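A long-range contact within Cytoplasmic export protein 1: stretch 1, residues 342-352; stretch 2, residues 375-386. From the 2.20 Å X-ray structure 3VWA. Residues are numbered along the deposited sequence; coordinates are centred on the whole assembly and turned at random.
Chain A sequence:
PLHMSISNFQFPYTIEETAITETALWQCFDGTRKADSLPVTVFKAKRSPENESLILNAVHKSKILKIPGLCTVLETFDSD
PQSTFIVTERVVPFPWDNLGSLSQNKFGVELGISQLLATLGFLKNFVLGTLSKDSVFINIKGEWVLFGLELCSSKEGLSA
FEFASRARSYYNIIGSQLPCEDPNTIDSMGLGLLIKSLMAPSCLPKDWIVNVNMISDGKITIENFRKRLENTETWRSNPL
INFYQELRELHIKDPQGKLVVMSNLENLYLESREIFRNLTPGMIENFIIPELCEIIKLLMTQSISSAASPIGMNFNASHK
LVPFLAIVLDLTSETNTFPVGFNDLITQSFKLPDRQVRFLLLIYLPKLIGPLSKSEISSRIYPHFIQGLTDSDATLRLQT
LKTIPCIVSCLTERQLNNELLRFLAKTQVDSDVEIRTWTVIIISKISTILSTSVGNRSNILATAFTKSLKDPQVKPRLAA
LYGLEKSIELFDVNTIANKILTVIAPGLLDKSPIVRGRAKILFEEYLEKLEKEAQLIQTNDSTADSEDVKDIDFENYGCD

Stretch 1, residues 342-352: FNDLITQSFKL
Stretch 2 (375-386) SEISSRIYPHFI

Two helices of one chain, running in nearly the same direction, pack here through a contact graded along its length, from a charged and polar cluster toward the N-terminal side of the two stretches to an apolar cluster further on. Such side-by-side pairing illustrates a general principle: where two helices run alongside each other, residues spaced three or four apart return to the shared face, and their chemistry can change from turn to turn. The first stretch is helical from Phe 342 through Phe 350, with phi/psi near -63/-40; the second is helical from Ser 375 through Phe 385 and begins earlier in the chain. Their axes cross at 22° and approach to 9.3 Å, burying 546 Å² in total. The register is set by three CA-CA pairs: Asn 343 with Glu 376 at 8.1 Å, Thr 347 with Ile 381 at 6.1 Å, and Phe 350 with His 384 at 6.1 Å.

The step from Glu 376 to Ile 381 is five residues, against four from Asn 343 to Thr 347, and the second helix has a wider pi-type turn at 377-381 in this region. Arg 380 (phi/psi -110/-20) and Ile 381 (-104/-48) depart from the usual helical values, and Tyr 382 N bonds to Ile 377 O at 2.7 Å. Beyond it, the helix kinks at Pro 383, whose nitrogen has no hydrogen to donate.

At the polar end, Asn 343 (chi1 p) points toward the second helix and its ND2 donates to Glu 376 OE2 at 2.8 Å. Arg 380, with chi1 to chi3 m, t, p, reaches across to Asp 344. Although the CA-to-CB bond of Asp 344 points away, its m rotamer brings the carboxylate nearer, and a salt bridge closes with Arg 380 NH1 at 2.7 Å from Asp 344 OD1; Arg 380 NH2 adds a weak hydrogen bond to the same OD1 at 3.2 Å. The carboxylate oxygen lies near the guanidinium plane, where the N-H groups point. Over one face of that group sits Thr 347 (chi1 m), its OG1 3.3 Å from Arg 380 CZ; this hydroxyl donates to Asn 343 O at 3.1 Å, within its own helix.

Further along, Ile 381 (chi1 m, chi2 m) is the apolar link. Its CD1 lies 4.0 Å from Ile 346 CG2 and 3.8 Å from Thr 347 OG1, while its CG2 sits 3.6 Å from the centroid of the Phe 350 ring, only 8° off the normal, a nearly ideal CH-pi contact. Phe 350 has chi1 at -92°, between wells, and chi2 at -85°; its CE1 also meets Phe 385 CB at 4.1 Å.

His 384 (chi1 m, chi2 114°) borders this cluster. Its CB lies 3.6 Å from Phe 350 O, and Lys 351 CG rests over its ring face, 3.7 Å from His 384 CE1. Thus the aliphatic part of a lysine side chain packs on an aromatic ring, a second CH-pi contact.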

ATOM      1  N   PHE A 342     -11.542   3.798  -0.411  1.00 31.35           N
ATOM      2  CA  PHE A 342     -10.904   3.378  -1.633  1.00 28.98           C
ATOM      3  C   PHE A 342     -11.961   2.702  -2.524  1.00 30.21           C
ATOM      4  O   PHE A 342     -12.147   3.031  -3.711  1.00 30.26           O
ATOM      5  CB  PHE A 342      -9.806   2.389  -1.247  1.00 34.62           C
ATOM      6  CG  PHE A 342      -9.010   1.894  -2.407  1.00 34.89           C
ATOM      7  CD1 PHE A 342      -8.236   2.770  -3.159  1.00 35.54           C
ATOM      8  CD2 PHE A 342      -9.042   0.558  -2.760  1.00 39.45           C
ATOM      9  CE1 PHE A 342      -7.524   2.319  -4.250  1.00 35.98           C
ATOM     10  CE2 PHE A 342      -8.306   0.094  -3.844  1.00 36.46           C
ATOM     11  CZ  PHE A 342      -7.543   0.980  -4.582  1.00 38.44           C
ATOM     12  N   ASN A 343     -12.699   1.780  -1.928  1.00 29.84           N
ATOM     13  CA  ASN A 343     -13.789   1.147  -2.629  1.00 33.59           C
ATOM     14  C   ASN A 343     -14.678   2.177  -3.352  1.00 33.74           C
ATOM     15  O   ASN A 343     -14.957   1.994  -4.539  1.00 32.92           O
ATOM     16  CB  ASN A 343     -14.582   0.210  -1.683  1.00 39.41           C
ATOM     17  CG  ASN A 343     -15.454   0.963  -0.639  1.00 45.06           C
ATOM     18  OD1 ASN A 343     -15.287   2.176  -0.382  1.00 46.02           O
ATOM     19  ND2 ASN A 343     -16.408   0.229  -0.040  1.00 40.86           N
ATOM     20  N   ASP A 344     -15.071   3.280  -2.671  1.00 32.70           N
ATOM     21  CA  ASP A 344     -15.911   4.313  -3.303  1.00 31.36           C
ATOM     22  C   ASP A 344     -15.188   5.077  -4.379  1.00 32.42           C
ATOM     23  O   ASP A 344     -15.789   5.454  -5.381  1.00 33.88           O
ATOM     24  CB  ASP A 344     -16.500   5.286  -2.258  1.00 37.77           C
ATOM     25  CG  ASP A 344     -17.438   4.600  -1.281  1.00 39.70           C
ATOM     26  OD1 ASP A 344     -17.947   3.496  -1.590  1.00 42.02           O
ATOM     27  OD2 ASP A 344     -17.670   5.145  -0.188  1.00 43.51           O
ATOM     28  N   LEU A 345     -13.875   5.239  -4.208  1.00 34.43           N
ATOM     29  CA  LEU A 345     -13.027   5.926  -5.169  1.00 35.45           C
ATOM     30  C   LEU A 345     -13.017   5.177  -6.486  1.00 34.80           C
ATOM     31  O   LEU A 345     -13.189   5.757  -7.549  1.00 33.10           O
ATOM     32  CB  LEU A 345     -11.601   6.045  -4.613  1.00 36.08           C
ATOM     33  CG  LEU A 345     -10.681   7.063  -5.341  1.00 39.40           C
ATOM     34  CD1 LEU A 345      -9.726   7.695  -4.348  1.00 44.63           C
ATOM     35  CD2 LEU A 345      -9.875   6.445  -6.469  1.00 40.80           C
ATOM     36  N   ILE A 346     -12.865   3.864  -6.389  1.00 35.07           N
ATOM     37  CA  ILE A 346     -12.709   3.014  -7.551  1.00 31.36           C
ATOM     38  C   ILE A 346     -14.045   2.942  -8.271  1.00 30.09           C
ATOM     39  O   ILE A 346     -14.088   3.059  -9.470  1.00 27.89           O
ATOM     40  CB  ILE A 346     -12.189   1.618  -7.155  1.00 28.10           C
ATOM     41  CG1 ILE A 346     -10.723   1.724  -6.714  1.00 30.42           C
ATOM     42  CG2 ILE A 346     -12.407   0.591  -8.262  1.00 27.35           C
ATOM     43  CD1 ILE A 346      -9.749   2.082  -7.806  1.00 28.29           C
ATOM     44  N   THR A 347     -15.127   2.834  -7.515  1.00 32.01           N
ATOM     45  CA  THR A 347     -16.513   2.951  -8.076  1.00 30.56           C
ATOM     46  C   THR A 347     -16.785   4.202  -8.900  1.00 27.88           C
ATOM     47  O   THR A 347     -17.296   4.137 -10.029  1.00 29.33           O
ATOM     48  CB  THR A 347     -17.552   2.868  -6.956  1.00 29.37           C
ATOM     49  OG1 THR A 347     -17.440   1.583  -6.364  1.00 28.63           O
ATOM     50  CG2 THR A 347     -18.994   3.025  -7.507  1.00 31.21           C
ATOM     51  N   GLN A 348     -16.424   5.343  -8.332  1.00 29.91           N
ATOM     52  CA  GLN A 348     -16.595   6.649  -8.942  1.00 28.17           C
ATOM     53  C   GLN A 348     -15.779   6.726 -10.216  1.00 28.78           C
ATOM     54  O   GLN A 348     -16.213   7.234 -11.282  1.00 25.32           O
ATOM     55  CB  GLN A 348     -16.062   7.663  -7.914  1.00 36.21           C
ATOM     56  CG  GLN A 348     -17.003   8.792  -7.523  1.00 42.98           C
ATOM     57  CD  GLN A 348     -16.240  10.058  -7.102  1.00 50.12           C
ATOM     58  OE1 GLN A 348     -15.153   9.997  -6.511  1.00 45.40           O
ATOM     59  NE2 GLN A 348     -16.801  11.215  -7.438  1.00 54.62           N
ATOM     60  N   SER A 349     -14.570   6.183 -10.142  1.00 29.15           N
ATOM     61  CA  SER A 349     -13.731   6.211 -11.309  1.00 27.10           C
ATOM     62  C   SER A 349     -14.239   5.323 -12.451  1.00 28.29           C
ATOM     63  O   SER A 349     -14.061   5.682 -13.592  1.00 30.66           O
ATOM     64  CB  SER A 349     -12.270   6.007 -10.931  1.00 26.69           C
ATOM     65  OG  SER A 349     -12.006   4.659 -10.593  1.00 34.17           O
ATOM     66  N   PHE A 350     -14.946   4.232 -12.139  1.00 28.24           N
ATOM     67  CA  PHE A 350     -15.629   3.391 -13.157  1.00 29.47           C
ATOM     68  C   PHE A 350     -16.829   4.069 -13.820  1.00 31.42           C
ATOM     69  O   PHE A 350     -17.099   3.849 -15.008  1.00 29.86           O
ATOM     70  CB  PHE A 350     -16.001   2.000 -12.582  1.00 26.17           C
ATOM     71  CG  PHE A 350     -14.918   0.940 -12.811  1.00 29.73           C
ATOM     72  CD1 PHE A 350     -14.868   0.226 -14.015  1.00 29.89           C
ATOM     73  CD2 PHE A 350     -13.909   0.718 -11.869  1.00 26.61           C
ATOM     74  CE1 PHE A 350     -13.864  -0.711 -14.286  1.00 29.37           C
ATOM     75  CE2 PHE A 350     -12.910  -0.237 -12.123  1.00 30.17           C
ATOM     76  CZ  PHE A 350     -12.889  -0.968 -13.321  1.00 27.12           C
ATOM     77  N   LYS A 351     -17.513   4.925 -13.067  1.00 36.33           N
ATOM     78  CA  LYS A 351     -18.605   5.732 -13.598  1.00 37.03           C
ATOM     79  C   LYS A 351     -18.079   6.891 -14.449  1.00 40.25           C
ATOM     80  O   LYS A 351     -18.837   7.482 -15.198  1.00 40.67           O
ATOM     81  CB  LYS A 351     -19.440   6.357 -12.473  1.00 39.94           C
ATOM     82  CG  LYS A 351     -20.192   5.437 -11.526  1.00 46.08           C
ATOM     83  CD  LYS A 351     -21.026   6.314 -10.598  1.00 50.11           C
ATOM     84  CE  LYS A 351     -22.140   5.551  -9.903  1.00 56.04           C
ATOM     85  NZ  LYS A 351     -21.659   4.808  -8.698  1.00 54.64           N
ATOM     86  N   LEU A 352     -16.802   7.252 -14.330  1.00 42.94           N
ATOM     87  CA  LEU A 352     -16.266   8.351 -15.174  1.00 45.02           C
ATOM     88  C   LEU A 352     -16.292   8.030 -16.671  1.00 46.95           C
ATOM     89  O   LEU A 352     -15.876   6.966 -17.075  1.00 46.85           O
ATOM     90  CB  LEU A 352     -14.844   8.701 -14.795  1.00 44.04           C
ATOM     91  CG  LEU A 352     -14.710   9.488 -13.522  1.00 46.19           C
ATOM     92  CD1 LEU A 352     -13.239   9.469 -13.191  1.00 42.66           C
ATOM     93  CD2 LEU A 352     -15.231  10.911 -13.729  1.00 45.22           C
ATOM     94  N   SER A 375     -18.620  -9.205  -4.042  1.00 36.12           N
ATOM     95  CA  SER A 375     -19.945  -8.596  -4.066  1.00 41.57           C
ATOM     96  C   SER A 375     -19.881  -7.146  -4.520  1.00 41.50           C
ATOM     97  O   SER A 375     -20.738  -6.680  -5.280  1.00 37.28           O
ATOM     98  CB  SER A 375     -20.661  -8.753  -2.701  1.00 46.37           C
ATOM     99  OG  SER A 375     -20.608  -7.555  -1.915  1.00 52.24           O
ATOM    100  N   GLU A 376     -18.861  -6.417  -4.076  1.00 43.59           N
ATOM    101  CA  GLU A 376     -18.682  -5.024  -4.526  1.00 38.80           C
ATOM    102  C   GLU A 376     -18.309  -4.978  -6.019  1.00 36.08           C
ATOM    103  O   GLU A 376     -18.823  -4.154  -6.806  1.00 31.77           O
ATOM    104  CB  GLU A 376     -17.563  -4.363  -3.720  1.00 43.91           C
ATOM    105  CG  GLU A 376     -17.895  -4.078  -2.266  1.00 47.13           C
ATOM    106  CD  GLU A 376     -16.966  -3.024  -1.688  1.00 50.93           C
ATOM    107  OE1 GLU A 376     -15.797  -3.380  -1.382  1.00 50.23           O
ATOM    108  OE2 GLU A 376     -17.399  -1.843  -1.562  1.00 49.37           O
ATOM    109  N   ILE A 377     -17.422  -5.877  -6.429  1.00 34.69           N
ATOM    110  CA  ILE A 377     -17.057  -5.908  -7.849  1.00 34.61           C
ATOM    111  C   ILE A 377     -18.266  -6.169  -8.760  1.00 33.45           C
ATOM    112  O   ILE A 377     -18.507  -5.464  -9.765  1.00 31.96           O
ATOM    113  CB  ILE A 377     -15.947  -6.924  -8.131  1.00 33.46           C
ATOM    114  CG1 ILE A 377     -14.603  -6.314  -7.758  1.00 36.46           C
ATOM    115  CG2 ILE A 377     -15.897  -7.223  -9.621  1.00 28.76           C
ATOM    116  CD1 ILE A 377     -13.753  -7.268  -6.981  1.00 42.38           C
ATOM    117  N   SER A 378     -19.036  -7.170  -8.377  1.00 33.77           N
ATOM    118  CA  SER A 378     -20.174  -7.598  -9.144  1.00 33.82           C
ATOM    119  C   SER A 378     -21.249  -6.519  -9.076  1.00 35.90           C
ATOM    120  O   SER A 378     -21.868  -6.142 -10.075  1.00 35.53           O
ATOM    121  CB  SER A 378     -20.654  -8.914  -8.569  1.00 30.72           C
ATOM    122  OG  SER A 378     -22.046  -9.049  -8.774  1.00 33.37           O
ATOM    123  N   SER A 379     -21.409  -5.983  -7.883  1.00 36.34           N
ATOM    124  CA  SER A 379     -22.500  -5.080  -7.598  1.00 41.36           C
ATOM    125  C   SER A 379     -22.252  -3.679  -8.129  1.00 43.26           C
ATOM    126  O   SER A 379     -23.125  -3.102  -8.760  1.00 39.72           O
ATOM    127  CB  SER A 379     -22.747  -5.041  -6.089  1.00 44.85           C
ATOM    128  OG  SER A 379     -23.666  -4.035  -5.781  1.00 55.86           O
ATOM    129  N   ARG A 380     -21.048  -3.150  -7.905  1.00 39.53           N
ATOM    130  CA  ARG A 380     -20.782  -1.759  -8.225  1.00 38.73           C
ATOM    131  C   ARG A 380     -19.829  -1.549  -9.416  1.00 36.27           C
ATOM    132  O   ARG A 380     -19.817  -0.474  -9.987  1.00 34.71           O
ATOM    133  CB  ARG A 380     -20.208  -1.045  -6.986  1.00 39.10           C
ATOM    134  CG  ARG A 380     -20.811  -1.471  -5.653  1.00 37.03           C
ATOM    135  CD  ARG A 380     -20.144  -0.762  -4.461  1.00 41.43           C
ATOM    136  NE  ARG A 380     -20.331   0.705  -4.519  1.00 40.58           N
ATOM    137  CZ  ARG A 380     -19.606   1.623  -3.873  1.00 42.20           C
ATOM    138  NH1 ARG A 380     -18.605   1.277  -3.044  1.00 38.84           N
ATOM    139  NH2 ARG A 380     -19.882   2.912  -4.073  1.00 37.08           N
ATOM    140  N   ILE A 381     -19.033  -2.559  -9.782  1.00 34.38           N
ATOM    141  CA  ILE A 381     -17.977  -2.368 -10.773  1.00 32.59           C
ATOM    142  C   ILE A 381     -18.333  -2.942 -12.132  1.00 33.69           C
ATOM    143  O   ILE A 381     -18.189  -2.254 -13.137  1.00 32.06           O
ATOM    144  CB  ILE A 381     -16.620  -2.920 -10.299  1.00 33.14           C
ATOM    145  CG1 ILE A 381     -16.237  -2.292  -8.945  1.00 30.34           C
ATOM    146  CG2 ILE A 381     -15.533  -2.758 -11.386  1.00 33.41           C
ATOM    147  CD1 ILE A 381     -16.055  -0.794  -8.961  1.00 30.04           C
ATOM    148  N   TYR A 382     -18.825  -4.187 -12.153  1.00 29.42           N
ATOM    149  CA  TYR A 382     -19.080  -4.890 -13.391  1.00 28.42           C
ATOM    150  C   TYR A 382     -20.023  -4.156 -14.333  1.00 30.86           C
ATOM    151  O   TYR A 382     -19.734  -4.050 -15.514  1.00 30.43           O
ATOM    152  CB  TYR A 382     -19.648  -6.299 -13.105  1.00 26.35           C
ATOM    153  CG  TYR A 382     -19.924  -7.105 -14.346  1.00 27.29           C
ATOM    154  CD1 TYR A 382     -18.863  -7.606 -15.074  1.00 29.25           C
ATOM    155  CD2 TYR A 382     -21.227  -7.356 -14.808  1.00 27.99           C
ATOM    156  CE1 TYR A 382     -19.049  -8.337 -16.213  1.00 26.72           C
ATOM    157  CE2 TYR A 382     -21.424  -8.111 -15.970  1.00 29.09           C
ATOM    158  CZ  TYR A 382     -20.292  -8.606 -16.650  1.00 29.78           C
ATOM    159  OH  TYR A 382     -20.303  -9.373 -17.795  1.00 30.75           O
ATOM    160  N   PRO A 383     -21.170  -3.662 -13.827  1.00 32.72           N
ATOM    161  CA  PRO A 383     -22.125  -3.060 -14.748  1.00 33.74           C
ATOM    162  C   PRO A 383     -21.503  -1.914 -15.555  1.00 33.81           C
ATOM    163  O   PRO A 383     -21.928  -1.670 -16.667  1.00 36.09           O
ATOM    164  CB  PRO A 383     -23.230  -2.537 -13.806  1.00 36.62           C
ATOM    165  CG  PRO A 383     -23.139  -3.465 -12.629  1.00 37.14           C
ATOM    166  CD  PRO A 383     -21.657  -3.615 -12.445  1.00 30.88           C
ATOM    167  N   HIS A 384     -20.509  -1.220 -15.023  1.00 33.04           N
ATOM    168  CA  HIS A 384     -19.842  -0.154 -15.821  1.00 33.95           C
ATOM    169  C   HIS A 384     -18.729  -0.751 -16.596  1.00 29.05           C
ATOM    170  O   HIS A 384     -18.472  -0.416 -17.771  1.00 27.81           O
ATOM    171  CB  HIS A 384     -19.308   0.946 -14.889  1.00 39.37           C
ATOM    172  CG  HIS A 384     -20.370   1.542 -14.001  1.00 44.20           C
ATOM    173  ND1 HIS A 384     -20.366   1.408 -12.657  1.00 48.11           N
ATOM    174  CD2 HIS A 384     -21.507   2.272 -14.319  1.00 46.66           C
ATOM    175  CE1 HIS A 384     -21.436   2.033 -12.146  1.00 49.64           C
ATOM    176  NE2 HIS A 384     -22.135   2.561 -13.161  1.00 48.90           N
ATOM    177  N   PHE A 385     -18.033  -1.675 -15.948  1.00 30.48           N
ATOM    178  CA  PHE A 385     -16.958  -2.361 -16.606  1.00 29.75           C
ATOM    179  C   PHE A 385     -17.388  -2.887 -17.984  1.00 34.12           C
ATOM    180  O   PHE A 385     -16.713  -2.689 -19.009  1.00 32.26           O
ATOM    181  CB  PHE A 385     -16.489  -3.478 -15.706  1.00 29.66           C
ATOM    182  CG  PHE A 385     -15.729  -4.546 -16.427  1.00 28.71           C
ATOM    183  CD1 PHE A 385     -14.356  -4.400 -16.691  1.00 28.48           C
ATOM    184  CD2 PHE A 385     -16.392  -5.706 -16.860  1.00 28.73           C
ATOM    185  CE1 PHE A 385     -13.649  -5.399 -17.354  1.00 24.73           C
ATOM    186  CE2 PHE A 385     -15.682  -6.705 -17.498  1.00 26.17           C
ATOM    187  CZ  PHE A 385     -14.325  -6.535 -17.756  1.00 26.46           C
ATOM    188  N   ILE A 386     -18.538  -3.545 -17.996  1.00 31.95           N
ATOM    189  CA  ILE A 386     -18.975  -4.321 -19.154  1.00 31.68           C
ATOM    190  C   ILE A 386     -19.438  -3.475 -20.323  1.00 29.25           C
ATOM    191  O   ILE A 386     -19.302  -3.880 -21.456  1.00 33.14           O
ATOM    192  CB  ILE A 386     -20.076  -5.383 -18.739  1.00 26.27           C
ATOM    193  CG1 ILE A 386     -20.167  -6.504 -19.773  1.00 26.99           C
ATOM    194  CG2 ILE A 386     -21.410  -4.743 -18.362  1.00 26.41           C
ATOM    195  CD1 ILE A 386     -18.850  -7.250 -19.881  1.00 26.85           C
TER